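Local coordinates for lipoprotein (Mycoplasma mycoides subsp. capri, PDB 7ADK) that is probably a surface lipoprotein of the DUF31 family that acts as a protease, with a peptidase domain of the chymotrypsin-like PA clan, at residues K213-K218 against D795-F800; Y641-L646 against S663-S668; A753-A758 against S777-R782. All coordinates share one frame; numbering follows the deposited sequence.

Contact 1: residues K213-K218 against D795-F800; sequences KQENIK and DYKNLF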
ATOM      1  N   LYS B 213     -46.630  18.074  -3.622  1.00 96.05           N
ATOM      2  CA  LYS B 213     -45.730  17.059  -3.058  1.00 96.05           C
ATOM      3  C   LYS B 213     -46.432  16.016  -2.156  1.00 96.05           C
ATOM      4  O   LYS B 213     -45.784  15.089  -1.683  1.00 96.05           O
ATOM      5  CB  LYS B 213     -44.543  17.751  -2.367  1.00 96.05           C
ATOM      6  CG  LYS B 213     -44.815  17.980  -0.877  1.00 96.05           C
ATOM      7  CD  LYS B 213     -43.865  18.978  -0.220  1.00 96.05           C
ATOM      8  CE  LYS B 213     -44.013  18.990   1.314  1.00 96.05           C
ATOM      9  NZ  LYS B 213     -45.389  19.283   1.773  1.00 96.05           N
ATOM     10  N   GLN B 214     -47.731  16.128  -1.860  1.00 95.87           N
ATOM     11  CA  GLN B 214     -48.412  15.051  -1.120  1.00 95.87           C
ATOM     12  C   GLN B 214     -48.485  13.736  -1.922  1.00 95.87           C
ATOM     13  O   GLN B 214     -48.592  12.660  -1.335  1.00 95.87           O
ATOM     14  CB  GLN B 214     -49.799  15.495  -0.639  1.00 95.87           C
ATOM     15  CG  GLN B 214     -49.727  16.466   0.553  1.00 95.87           C
ATOM     16  CD  GLN B 214     -51.064  16.647   1.268  1.00 95.87           C
ATOM     17  OE1 GLN B 214     -51.848  15.731   1.455  1.00 95.87           O
ATOM     18  NE2 GLN B 214     -51.384  17.825   1.715  1.00 95.87           N
ATOM     19  N   GLU B 215     -48.366  13.790  -3.248  1.00 94.56           N
ATOM     20  CA  GLU B 215     -48.224  12.606  -4.098  1.00 94.56           C
ATOM     21  C   GLU B 215     -46.797  12.020  -4.074  1.00 94.56           C
ATOM     22  O   GLU B 215     -46.630  10.800  -4.128  1.00 94.56           O
ATOM     23  CB  GLU B 215     -48.640  12.975  -5.531  1.00 94.56           C
ATOM     24  CG  GLU B 215     -50.136  12.835  -5.824  1.00 94.56           C
ATOM     25  CD  GLU B 215     -51.084  13.404  -4.763  1.00 94.56           C
ATOM     26  OE1 GLU B 215     -51.882  12.622  -4.201  1.00 94.56           O
ATOM     27  OE2 GLU B 215     -51.078  14.628  -4.522  1.00 94.56           O
ATOM     28  N   ASN B 216     -45.768  12.857  -3.975  1.00 88.26           N
ATOM     29  CA  ASN B 216     -44.352  12.482  -3.896  1.00 88.26           C
ATOM     30  C   ASN B 216     -43.597  13.594  -3.157  1.00 88.26           C
ATOM     31  O   ASN B 216     -43.732  14.763  -3.505  1.00 88.26           O
ATOM     32  CB  ASN B 216     -43.780  12.294  -5.310  1.00 88.26           C
ATOM     33  CG  ASN B 216     -43.972  13.516  -6.193  1.00 88.26           C
ATOM     34  OD1 ASN B 216     -45.054  13.798  -6.678  1.00 88.26           O
ATOM     35  ND2 ASN B 216     -42.948  14.292  -6.427  1.00 88.26           N
ATOM     36  N   ILE B 217     -42.730  13.260  -2.206  1.00 85.72           N
ATOM     37  CA  ILE B 217     -42.456  14.153  -1.061  1.00 85.72           C
ATOM     38  C   ILE B 217     -41.042  14.731  -1.163  1.00 85.72           C
ATOM     39  O   ILE B 217     -40.125  14.035  -1.577  1.00 85.72           O
ATOM     40  CB  ILE B 217     -42.655  13.349   0.260  1.00 85.72           C
ATOM     41  CG1 ILE B 217     -44.141  13.011   0.523  1.00 85.72           C
ATOM     42  CG2 ILE B 217     -42.009  13.983   1.504  1.00 85.72           C
ATOM     43  CD1 ILE B 217     -44.982  14.086   1.213  1.00 85.72           C
ATOM     44  N   LYS B 218     -40.918  16.024  -0.819  1.00 84.97           N
ATOM     45  CA  LYS B 218     -39.748  16.940  -0.810  1.00 84.97           C
ATOM     46  C   LYS B 218     -40.060  18.091   0.171  1.00 84.97           C
ATOM     47  O   LYS B 218     -41.045  17.990   0.900  1.00 84.97           O
ATOM     48  CB  LYS B 218     -39.486  17.475  -2.233  1.00 84.97           C
ATOM     49  CG  LYS B 218     -39.151  16.337  -3.189  1.00 84.97           C
ATOM     50  CD  LYS B 218     -38.550  16.698  -4.537  1.00 84.97           C
ATOM     51  CE  LYS B 218     -38.104  15.377  -5.146  1.00 84.97           C
ATOM     52  NZ  LYS B 218     -37.339  15.482  -6.381  1.00 84.97           N
ATOM     53  N   ASP B 795     -43.488   9.655 -12.763  1.00 80.65           N
ATOM     54  CA  ASP B 795     -44.398  10.770 -13.003  1.00 80.65           C
ATOM     55  C   ASP B 795     -44.528  11.621 -11.736  1.00 80.65           C
ATOM     56  O   ASP B 795     -44.841  11.103 -10.665  1.00 80.65           O
ATOM     57  CB  ASP B 795     -45.738  10.202 -13.486  1.00 80.65           C
ATOM     58  CG  ASP B 795     -46.749  11.255 -13.943  1.00 80.65           C
ATOM     59  OD1 ASP B 795     -46.650  12.435 -13.553  1.00 80.65           O
ATOM     60  OD2 ASP B 795     -47.658  10.892 -14.713  1.00 80.65           O
ATOM     61  N   TYR B 796     -44.304  12.924 -11.861  1.00 77.78           N
ATOM     62  CA  TYR B 796     -44.345  13.901 -10.777  1.00 77.78           C
ATOM     63  C   TYR B 796     -45.689  14.640 -10.615  1.00 77.78           C
ATOM     64  O   TYR B 796     -45.753  15.625  -9.885  1.00 77.78           O
ATOM     65  CB  TYR B 796     -43.188  14.881 -10.971  1.00 77.78           C
ATOM     66  CG  TYR B 796     -41.817  14.244 -11.002  1.00 77.78           C
ATOM     67  CD1 TYR B 796     -41.244  13.777  -9.809  1.00 77.78           C
ATOM     68  CD2 TYR B 796     -41.090  14.168 -12.204  1.00 77.78           C
ATOM     69  CE1 TYR B 796     -39.932  13.286  -9.808  1.00 77.78           C
ATOM     70  CE2 TYR B 796     -39.780  13.661 -12.206  1.00 77.78           C
ATOM     71  CZ  TYR B 796     -39.183  13.254 -10.998  1.00 77.78           C
ATOM     72  OH  TYR B 796     -37.883  12.874 -10.937  1.00 77.78           O
ATOM     73  N   LYS B 797     -46.761  14.225 -11.298  1.00 83.35           N
ATOM     74  CA  LYS B 797     -48.124  14.769 -11.132  1.00 83.35           C
ATOM     75  C   LYS B 797     -48.171  16.294 -11.312  1.00 83.35           C
ATOM     76  O   LYS B 797     -48.789  17.020 -10.544  1.00 83.35           O
ATOM     77  CB  LYS B 797     -48.761  14.263  -9.820  1.00 83.35           C
ATOM     78  CG  LYS B 797     -49.074  12.758  -9.805  1.00 83.35           C
ATOM     79  CD  LYS B 797     -47.888  11.874  -9.428  1.00 83.35           C
ATOM     80  CE  LYS B 797     -48.244  10.387  -9.483  1.00 83.35           C
ATOM     81  NZ  LYS B 797     -47.052   9.550  -9.225  1.00 83.35           N
ATOM     82  N   ASN B 798     -47.457  16.777 -12.328  1.00 83.07           N
ATOM     83  CA  ASN B 798     -47.244  18.184 -12.681  1.00 83.07           C
ATOM     84  C   ASN B 798     -46.485  19.065 -11.659  1.00 83.07           C
ATOM     85  O   ASN B 798     -46.441  20.285 -11.830  1.00 83.07           O
ATOM     86  CB  ASN B 798     -48.538  18.821 -13.225  1.00 83.07           C
ATOM     87  CG  ASN B 798     -49.099  18.099 -14.431  1.00 83.07           C
ATOM     88  OD1 ASN B 798     -50.105  17.420 -14.364  1.00 83.07           O
ATOM     89  ND2 ASN B 798     -48.462  18.197 -15.565  1.00 83.07           N
ATOM     90  N   LEU B 799     -45.848  18.505 -10.628  1.00 80.91           N
ATOM     91  CA  LEU B 799     -45.057  19.264  -9.650  1.00 80.91           C
ATOM     92  C   LEU B 799     -43.938  20.084 -10.316  1.00 80.91           C
ATOM     93  O   LEU B 799     -43.700  21.246  -9.983  1.00 80.91           O
ATOM     94  CB  LEU B 799     -44.460  18.256  -8.656  1.00 80.91           C
ATOM     95  CG  LEU B 799     -43.674  18.871  -7.493  1.00 80.91           C
ATOM     96  CD1 LEU B 799     -44.607  19.509  -6.492  1.00 80.91           C
ATOM     97  CD2 LEU B 799     -42.893  17.779  -6.779  1.00 80.91           C
ATOM     98  N   PHE B 800     -43.290  19.450 -11.294  1.00 76.69           N
ATOM     99  CA  PHE B 800     -42.235  19.991 -12.143  1.00 76.69           C
ATOM    100  C   PHE B 800     -42.785  20.419 -13.523  1.00 76.69           C
ATOM    101  O   PHE B 800     -42.088  20.345 -14.531  1.00 76.69           O
ATOM    102  CB  PHE B 800     -41.103  18.948 -12.220  1.00 76.69           C
ATOM    103  CG  PHE B 800     -40.334  18.703 -10.930  1.00 76.69           C
ATOM    104  CD1 PHE B 800     -40.457  17.482 -10.246  1.00 76.69           C
ATOM    105  CD2 PHE B 800     -39.500  19.700 -10.394  1.00 76.69           C
ATOM    106  CE1 PHE B 800     -39.774  17.256  -9.042  1.00 76.69           C
ATOM    107  CE2 PHE B 800     -38.815  19.482  -9.188  1.00 76.69           C
ATOM    108  CZ  PHE B 800     -38.959  18.269  -8.506  1.00 76.69           C
TER

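Contact 2: residues Y641-L646 against S663-S668; sequences YKDFYL and SLWINS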
ATOM      1  N   TYR B 641      -2.556   6.570  -5.643  1.00 65.66           N
ATOM      2  CA  TYR B 641      -2.097   7.737  -4.882  1.00 65.66           C
ATOM      3  C   TYR B 641      -2.872   7.972  -3.574  1.00 65.66           C
ATOM      4  O   TYR B 641      -2.264   8.275  -2.547  1.00 65.66           O
ATOM      5  CB  TYR B 641      -2.125   8.978  -5.785  1.00 65.66           C
ATOM      6  CG  TYR B 641      -1.548  10.214  -5.121  1.00 65.66           C
ATOM      7  CD1 TYR B 641      -0.161  10.308  -4.903  1.00 65.66           C
ATOM      8  CD2 TYR B 641      -2.395  11.251  -4.687  1.00 65.66           C
ATOM      9  CE1 TYR B 641       0.376  11.421  -4.231  1.00 65.66           C
ATOM     10  CE2 TYR B 641      -1.864  12.363  -4.007  1.00 65.66           C
ATOM     11  CZ  TYR B 641      -0.477  12.445  -3.767  1.00 65.66           C
ATOM     12  OH  TYR B 641       0.038  13.499  -3.082  1.00 65.66           O
ATOM     13  N   LYS B 642      -4.198   7.770  -3.570  1.00 66.07           N
ATOM     14  CA  LYS B 642      -5.045   7.896  -2.361  1.00 66.07           C
ATOM     15  C   LYS B 642      -5.384   6.562  -1.677  1.00 66.07           C
ATOM     16  O   LYS B 642      -6.250   6.496  -0.809  1.00 66.07           O
ATOM     17  CB  LYS B 642      -6.274   8.781  -2.633  1.00 66.07           C
ATOM     18  CG  LYS B 642      -5.857  10.158  -3.179  1.00 66.07           C
ATOM     19  CD  LYS B 642      -6.913  11.253  -2.989  1.00 66.07           C
ATOM     20  CE  LYS B 642      -6.959  11.749  -1.539  1.00 66.07           C
ATOM     21  NZ  LYS B 642      -7.938  12.849  -1.385  1.00 66.07           N
ATOM     22  N   ASP B 643      -4.684   5.483  -2.020  1.00 65.64           N
ATOM     23  CA  ASP B 643      -4.806   4.177  -1.373  1.00 65.64           C
ATOM     24  C   ASP B 643      -4.206   4.193   0.042  1.00 65.64           C
ATOM     25  O   ASP B 643      -2.997   4.080   0.238  1.00 65.64           O
ATOM     26  CB  ASP B 643      -4.171   3.117  -2.289  1.00 65.64           C
ATOM     27  CG  ASP B 643      -4.293   1.675  -1.794  1.00 65.64           C
ATOM     28  OD1 ASP B 643      -4.593   1.472  -0.597  1.00 65.64           O
ATOM     29  OD2 ASP B 643      -4.103   0.768  -2.634  1.00 65.64           O
ATOM     30  N   PHE B 644      -5.078   4.359   1.035  1.00 62.70           N
ATOM     31  CA  PHE B 644      -4.747   4.520   2.450  1.00 62.70           C
ATOM     32  C   PHE B 644      -4.470   3.215   3.210  1.00 62.70           C
ATOM     33  O   PHE B 644      -4.111   3.253   4.387  1.00 62.70           O
ATOM     34  CB  PHE B 644      -5.878   5.316   3.108  1.00 62.70           C
ATOM     35  CG  PHE B 644      -7.273   4.740   2.966  1.00 62.70           C
ATOM     36  CD1 PHE B 644      -8.124   5.196   1.945  1.00 62.70           C
ATOM     37  CD2 PHE B 644      -7.734   3.793   3.894  1.00 62.70           C
ATOM     38  CE1 PHE B 644      -9.449   4.745   1.885  1.00 62.70           C
ATOM     39  CE2 PHE B 644      -9.059   3.347   3.831  1.00 62.70           C
ATOM     40  CZ  PHE B 644      -9.918   3.831   2.836  1.00 62.70           C
ATOM     41  N   TYR B 645      -4.630   2.055   2.574  1.00 62.43           N
ATOM     42  CA  TYR B 645      -4.408   0.766   3.231  1.00 62.43           C
ATOM     43  C   TYR B 645      -2.945   0.333   3.237  1.00 62.43           C
ATOM     44  O   TYR B 645      -2.545  -0.494   4.054  1.00 62.43           O
ATOM     45  CB  TYR B 645      -5.240  -0.302   2.545  1.00 62.43           C
ATOM     46  CG  TYR B 645      -6.731  -0.130   2.680  1.00 62.43           C
ATOM     47  CD1 TYR B 645      -7.383  -0.787   3.731  1.00 62.43           C
ATOM     48  CD2 TYR B 645      -7.456   0.664   1.775  1.00 62.43           C
ATOM     49  CE1 TYR B 645      -8.761  -0.625   3.904  1.00 62.43           C
ATOM     50  CE2 TYR B 645      -8.841   0.801   1.928  1.00 62.43           C
ATOM     51  CZ  TYR B 645      -9.476   0.202   3.028  1.00 62.43           C
ATOM     52  OH  TYR B 645     -10.780   0.441   3.265  1.00 62.43           O
ATOM     53  N   LEU B 646      -2.129   0.906   2.348  1.00 66.43           N
ATOM     54  CA  LEU B 646      -0.678   0.745   2.326  1.00 66.43           C
ATOM     55  C   LEU B 646      -0.052   1.283   3.625  1.00 66.43           C
ATOM     56  O   LEU B 646      -0.282   2.437   3.991  1.00 66.43           O
ATOM     57  CB  LEU B 646      -0.116   1.482   1.101  1.00 66.43           C
ATOM     58  CG  LEU B 646      -0.565   0.911  -0.251  1.00 66.43           C
ATOM     59  CD1 LEU B 646      -0.229   1.884  -1.370  1.00 66.43           C
ATOM     60  CD2 LEU B 646       0.131  -0.406  -0.563  1.00 66.43           C
ATOM     61  N   SER B 663      -5.028   0.373  -7.905  1.00 54.48           N
ATOM     62  CA  SER B 663      -5.604  -0.502  -6.867  1.00 54.48           C
ATOM     63  C   SER B 663      -6.834  -1.264  -7.384  1.00 54.48           C
ATOM     64  O   SER B 663      -7.498  -0.774  -8.283  1.00 54.48           O
ATOM     65  CB  SER B 663      -6.047   0.329  -5.667  1.00 54.48           C
ATOM     66  OG  SER B 663      -5.012   1.138  -5.167  1.00 54.48           O
ATOM     67  N   LEU B 664      -7.189  -2.424  -6.821  1.00 55.39           N
ATOM     68  CA  LEU B 664      -8.411  -3.190  -7.135  1.00 55.39           C
ATOM     69  C   LEU B 664      -9.553  -2.852  -6.160  1.00 55.39           C
ATOM     70  O   LEU B 664      -9.934  -3.661  -5.318  1.00 55.39           O
ATOM     71  CB  LEU B 664      -8.068  -4.691  -7.154  1.00 55.39           C
ATOM     72  CG  LEU B 664      -9.245  -5.627  -7.524  1.00 55.39           C
ATOM     73  CD1 LEU B 664      -9.394  -5.807  -9.021  1.00 55.39           C
ATOM     74  CD2 LEU B 664      -9.022  -6.999  -6.918  1.00 55.39           C
ATOM     75  N   TRP B 665     -10.088  -1.633  -6.245  1.00 54.79           N
ATOM     76  CA  TRP B 665     -11.128  -1.131  -5.334  1.00 54.79           C
ATOM     77  C   TRP B 665     -12.448  -1.923  -5.435  1.00 54.79           C
ATOM     78  O   TRP B 665     -12.775  -2.535  -6.443  1.00 54.79           O
ATOM     79  CB  TRP B 665     -11.330   0.379  -5.527  1.00 54.79           C
ATOM     80  CG  TRP B 665     -11.568   1.209  -4.297  1.00 54.79           C
ATOM     81  CD1 TRP B 665     -12.765   1.496  -3.744  1.00 54.79           C
ATOM     82  CD2 TRP B 665     -10.592   1.900  -3.457  1.00 54.79           C
ATOM     83  NE1 TRP B 665     -12.590   2.281  -2.632  1.00 54.79           N
ATOM     84  CE2 TRP B 665     -11.272   2.528  -2.383  1.00 54.79           C
ATOM     85  CE3 TRP B 665      -9.200   2.090  -3.507  1.00 54.79           C
ATOM     86  CZ2 TRP B 665     -10.617   3.214  -1.366  1.00 54.79           C
ATOM     87  CZ3 TRP B 665      -8.524   2.795  -2.499  1.00 54.79           C
ATOM     88  CH2 TRP B 665      -9.224   3.331  -1.415  1.00 54.79           C
ATOM     89  N   ILE B 666     -13.177  -1.951  -4.334  1.00 57.24           N
ATOM     90  CA  ILE B 666     -14.295  -2.844  -4.015  1.00 57.24           C
ATOM     91  C   ILE B 666     -15.425  -2.028  -3.381  1.00 57.24           C
ATOM     92  O   ILE B 666     -15.457  -0.814  -3.488  1.00 57.24           O
ATOM     93  CB  ILE B 666     -13.748  -4.123  -3.285  1.00 57.24           C
ATOM     94  CG1 ILE B 666     -14.765  -5.152  -2.734  1.00 57.24           C
ATOM     95  CG2 ILE B 666     -12.635  -3.885  -2.266  1.00 57.24           C
ATOM     96  CD1 ILE B 666     -14.155  -6.473  -2.247  1.00 57.24           C
ATOM     97  N   ASN B 667     -16.378  -2.694  -2.760  1.00 62.33           N
ATOM     98  CA  ASN B 667     -17.558  -2.198  -2.077  1.00 62.33           C
ATOM     99  C   ASN B 667     -17.715  -3.070  -0.831  1.00 62.33           C
ATOM    100  O   ASN B 667     -18.313  -4.149  -0.905  1.00 62.33           O
ATOM    101  CB  ASN B 667     -18.694  -2.388  -3.076  1.00 62.33           C
ATOM    102  CG  ASN B 667     -20.038  -1.959  -2.562  1.00 62.33           C
ATOM    103  OD1 ASN B 667     -20.172  -0.966  -1.867  1.00 62.33           O
ATOM    104  ND2 ASN B 667     -21.096  -2.634  -2.949  1.00 62.33           N
ATOM    105  N   SER B 668     -16.974  -2.762   0.230  1.00 60.29           N
ATOM    106  CA  SER B 668     -16.902  -3.570   1.456  1.00 60.29           C
ATOM    107  C   SER B 668     -16.291  -2.832   2.636  1.00 60.29           C
ATOM    108  O   SER B 668     -15.568  -1.853   2.475  1.00 60.29           O
ATOM    109  CB  SER B 668     -16.080  -4.834   1.224  1.00 60.29           C
ATOM    110  OG  SER B 668     -16.894  -5.798   0.628  1.00 60.29           O
TER

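Contact 3: residues A753-A758 against S777-R782; sequences APAGGA and SNETAR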
ATOM      1  N   ALA B 753     -16.334   5.839  -2.650  1.00 56.04           N
ATOM      2  CA  ALA B 753     -15.715   7.054  -3.158  1.00 56.04           C
ATOM      3  C   ALA B 753     -14.242   6.825  -3.580  1.00 56.04           C
ATOM      4  O   ALA B 753     -13.323   7.378  -2.977  1.00 56.04           O
ATOM      5  CB  ALA B 753     -15.936   8.157  -2.128  1.00 56.04           C
ATOM      6  N   PRO B 754     -13.977   5.987  -4.599  1.00 57.80           N
ATOM      7  CA  PRO B 754     -12.641   5.756  -5.145  1.00 57.80           C
ATOM      8  C   PRO B 754     -12.113   6.978  -5.916  1.00 57.80           C
ATOM      9  O   PRO B 754     -12.415   7.202  -7.088  1.00 57.80           O
ATOM     10  CB  PRO B 754     -12.789   4.529  -6.041  1.00 57.80           C
ATOM     11  CG  PRO B 754     -14.225   4.618  -6.524  1.00 57.80           C
ATOM     12  CD  PRO B 754     -14.932   5.135  -5.286  1.00 57.80           C
ATOM     13  N   ALA B 755     -11.271   7.763  -5.264  1.00 64.17           N
ATOM     14  CA  ALA B 755     -10.656   8.953  -5.836  1.00 64.17           C
ATOM     15  C   ALA B 755      -9.747   8.660  -7.045  1.00 64.17           C
ATOM     16  O   ALA B 755      -9.015   7.673  -7.052  1.00 64.17           O
ATOM     17  CB  ALA B 755      -9.881   9.662  -4.728  1.00 64.17           C
ATOM     18  N   GLY B 756      -9.733   9.559  -8.033  1.00 62.08           N
ATOM     19  CA  GLY B 756      -8.704   9.645  -9.075  1.00 62.08           C
ATOM     20  C   GLY B 756      -8.617   8.440 -10.010  1.00 62.08           C
ATOM     21  O   GLY B 756      -7.567   7.814 -10.147  1.00 62.08           O
ATOM     22  N   GLY B 757      -9.739   8.058 -10.604  1.00 60.73           N
ATOM     23  CA  GLY B 757      -9.889   6.876 -11.454  1.00 60.73           C
ATOM     24  C   GLY B 757     -11.202   6.160 -11.129  1.00 60.73           C
ATOM     25  O   GLY B 757     -12.088   6.761 -10.521  1.00 60.73           O
ATOM     26  N   ALA B 758     -11.354   4.893 -11.528  1.00 58.35           N
ATOM     27  CA  ALA B 758     -12.567   4.098 -11.272  1.00 58.35           C
ATOM     28  C   ALA B 758     -13.892   4.689 -11.790  1.00 58.35           C
ATOM     29  O   ALA B 758     -14.963   4.189 -11.454  1.00 58.35           O
ATOM     30  CB  ALA B 758     -12.651   3.730  -9.789  1.00 58.35           C
ATOM     31  N   SER B 777     -17.284  10.622  -8.119  1.00 62.09           N
ATOM     32  CA  SER B 777     -17.007  10.370  -6.697  1.00 62.09           C
ATOM     33  C   SER B 777     -17.097  11.626  -5.850  1.00 62.09           C
ATOM     34  O   SER B 777     -16.796  12.721  -6.316  1.00 62.09           O
ATOM     35  CB  SER B 777     -15.613   9.788  -6.487  1.00 62.09           C
ATOM     36  OG  SER B 777     -15.462   8.585  -7.188  1.00 62.09           O
ATOM     37  N   ASN B 778     -17.454  11.462  -4.586  1.00 64.73           N
ATOM     38  CA  ASN B 778     -17.366  12.488  -3.570  1.00 64.73           C
ATOM     39  C   ASN B 778     -16.882  11.855  -2.263  1.00 64.73           C
ATOM     40  O   ASN B 778     -17.648  11.299  -1.485  1.00 64.73           O
ATOM     41  CB  ASN B 778     -18.733  13.163  -3.478  1.00 64.73           C
ATOM     42  CG  ASN B 778     -18.736  14.354  -2.555  1.00 64.73           C
ATOM     43  OD1 ASN B 778     -17.937  14.490  -1.639  1.00 64.73           O
ATOM     44  ND2 ASN B 778     -19.648  15.256  -2.760  1.00 64.73           N
ATOM     45  N   GLU B 779     -15.572  11.918  -2.014  1.00 67.64           N
ATOM     46  CA  GLU B 779     -14.950  11.322  -0.828  1.00 67.64           C
ATOM     47  C   GLU B 779     -15.205  12.102   0.464  1.00 67.64           C
ATOM     48  O   GLU B 779     -14.898  11.598   1.537  1.00 67.64           O
ATOM     49  CB  GLU B 779     -13.459  11.032  -1.083  1.00 67.64           C
ATOM     50  CG  GLU B 779     -12.573  12.272  -1.270  1.00 67.64           C
ATOM     51  CD  GLU B 779     -11.085  11.914  -1.452  1.00 67.64           C
ATOM     52  OE1 GLU B 779     -10.480  12.265  -2.489  1.00 67.64           O
ATOM     53  OE2 GLU B 779     -10.456  11.327  -0.543  1.00 67.64           O
ATOM     54  N   THR B 780     -15.838  13.275   0.397  1.00 68.24           N
ATOM     55  CA  THR B 780     -16.389  13.951   1.589  1.00 68.24           C
ATOM     56  C   THR B 780     -17.814  13.464   1.898  1.00 68.24           C
ATOM     57  O   THR B 780     -18.134  13.214   3.052  1.00 68.24           O
ATOM     58  CB  THR B 780     -16.317  15.473   1.443  1.00 68.24           C
ATOM     59  OG1 THR B 780     -14.987  15.860   1.186  1.00 68.24           O
ATOM     60  CG2 THR B 780     -16.719  16.207   2.705  1.00 68.24           C
ATOM     61  N   ALA B 781     -18.647  13.228   0.879  1.00 68.86           N
ATOM     62  CA  ALA B 781     -19.927  12.518   1.002  1.00 68.86           C
ATOM     63  C   ALA B 781     -19.762  11.036   1.370  1.00 68.86           C
ATOM     64  O   ALA B 781     -20.693  10.414   1.875  1.00 68.86           O
ATOM     65  CB  ALA B 781     -20.673  12.587  -0.331  1.00 68.86           C
ATOM     66  N   ARG B 782     -18.602  10.454   1.054  1.00 65.94           N
ATOM     67  CA  ARG B 782     -18.297   9.029   1.166  1.00 65.94           C
ATOM     68  C   ARG B 782     -19.187   8.166   0.250  1.00 65.94           C
ATOM     69  O   ARG B 782     -19.465   7.012   0.545  1.00 65.94           O
ATOM     70  CB  ARG B 782     -18.229   8.608   2.649  1.00 65.94           C
ATOM     71  CG  ARG B 782     -17.520   9.638   3.550  1.00 65.94           C
ATOM     72  CD  ARG B 782     -17.203   9.096   4.945  1.00 65.94           C
ATOM     73  NE  ARG B 782     -16.816  10.186   5.858  1.00 65.94           N
ATOM     74  CZ  ARG B 782     -17.550  10.733   6.801  1.00 65.94           C
ATOM     75  NH1 ARG B 782     -18.770  10.354   7.052  1.00 65.94           N
ATOM     76  NH2 ARG B 782     -17.077  11.693   7.531  1.00 65.94           N
TER

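Contact 1: residues K213-K218 against D795-F800
One face of the Tyr796 ring is taken by Phe800, whose CD1 sits 3.6 Å above the ring plane and off toward its rim. Tyr796 opens a type I' beta turn that ends at Leu799, and Phe800 follows it, turning its own edge to the tyrosine with Tyr796 CG lying in the Phe800 plane. At the edge of the tyrosine, in plane, comes the amide of Asn216, ND2 standing 3.8 Å from Tyr796 CD1 with the amide and ring planes 56° apart. Lys218 reaches the rim of the phenylalanine in the same way, its extended chain crossing at about a right angle to bring NZ 3.9 Å from Phe800 CZ; the ammonium group itself bonds to Ser705.

The turn lies in the loop between the paired strands 783-792 and 807-809. Lys797 and Asn798 occupy its corners with positive phi, and Leu799 N closes it on Tyr796 O at 3.0 Å. Just ahead, an Asx turn steadies the entry, Asp795 OD1 accepting from Lys797 N. The opposing loop joins helices 208-212 and 220-226, and no hydrogen bond crosses to it. Asn216 does most of the meeting: CG in the crowded position between backbone N and carbonyl carbon (chi1 55°) sends the amide between Tyr796 and Leu799, ND2 lying 3.5 Å from Leu799 CD2. The other methyl of Leu799 faces the backbone of Lys213. On the exposed side, the aliphatic parts of Glu215 and Lys797 cross obliquely, while Lys797 bends at chi2 and folds its NZ back to Asp795 O, 3.1 Å away and above the carbonyl plane.

Contact 2: residues Y641-L646 against S663-S668
Two hydrogen bonds converge on the carboxylate of Asp643, one on each oxygen. From across the contact, Ser663 OG donates to Asp643 OD2 at 2.7 Å, coming in from above the carboxylate plane. From its own loop, Tyr645 N donates to Asp643 OD1 at 3.2 Å, approaching nearly along the C-O axis; this closes an Asx turn. The side chain reaches both because CG stands anti to the backbone N (chi1 -176°), while Ser663 holds OG beside its own backbone N, anti to the carbonyl carbon.

The aromatic part centres on Trp665, which brings the far end of its indole against two rings of the other loop. Its CH2 lies 3.6 Å from Phe644 CE1, with the six-membered ring and the phenyl ring inclined at 69° in an oblique pair, centroids 5.7 Å apart. The same CH2 reaches the edge of the Tyr645 ring, 4.2 Å from CE2. Phe644 and Tyr645, neighbours in sequence, overlap at their rims, each with a CD2 over one face of the other. On the aspartate side, the indole rim at CZ3 packs 4.1 Å from Asp643 CA, so polar and apolar halves share one residue.

These loops lie before and after helix 651-655 in the peptidase domain, and Val269 from another loop touches Asp643, Tyr645 and Trp665. Tyr645 OH is spent on Ser267 O. Asp643 and Ser663 are both buried; the two donors would be expected to favour the ionised carboxylate, in keeping with a polar tie between the two loops beside the aromatic cluster.

Contact 3: residues A753-A758 against S777-R782
The loop 753-758 runs past the point where strand 769-778 ends and turns, the backbones coming closest at Ala753 and Glu779, whose CA atoms are 4.9 Å apart. Ala753 carries the packing: its CB presses toward the turn, 3.6 Å from Asn778 O and equally near Glu779 CA. Glu779 puts CG in the crowded position between backbone N and carbonyl carbon (chi1 67°), and the rest of its chain extends so that OE1 passes 3.5 Å from Ala755 CB; the charge of that carboxylate is met by Lys642. Ser777 OG lies 3.3 Å from Pro754 O, at most a weak hydrogen bond; the stronger partner of this hydroxyl is Tyr774 OH. The turn is held from within by an Asx motif in which Asn778 OD1 accepts from Ala781 N at 2.9 Å, almost straight at 170°.

Gly757 and Ala758 match the start of the Gly-X-Ser-Gly signature of PA-clan serine peptidases, so this loop probably leads into the nucleophile. It spans from strand 737-747 to strand 761-765, lying beside the turn that joins the antiparallel strands 769-778 and 783-792.

Contacts 2 and 3 are neighbours, their centres 11 Å apart, and they touch directly: Lys642 NZ of contact 2 forms a salt bridge with Glu779 OE1 of contact 3 at 2.8 Å, Lys642 CD packs on Ala755 CB, and Trp665 CD1 meets Pro754 CB. Both therefore border the loop that probably leads to the nucleophile of the peptidase site. Contact 1 is remote, its centre about 40 Å from that of contact 2 and about 31 Å from that of contact 3, with nearest atoms about 24 and 18 Å away. Along the chain it encloses both, joining residues 213-218 to the loop that follows strand 783-792.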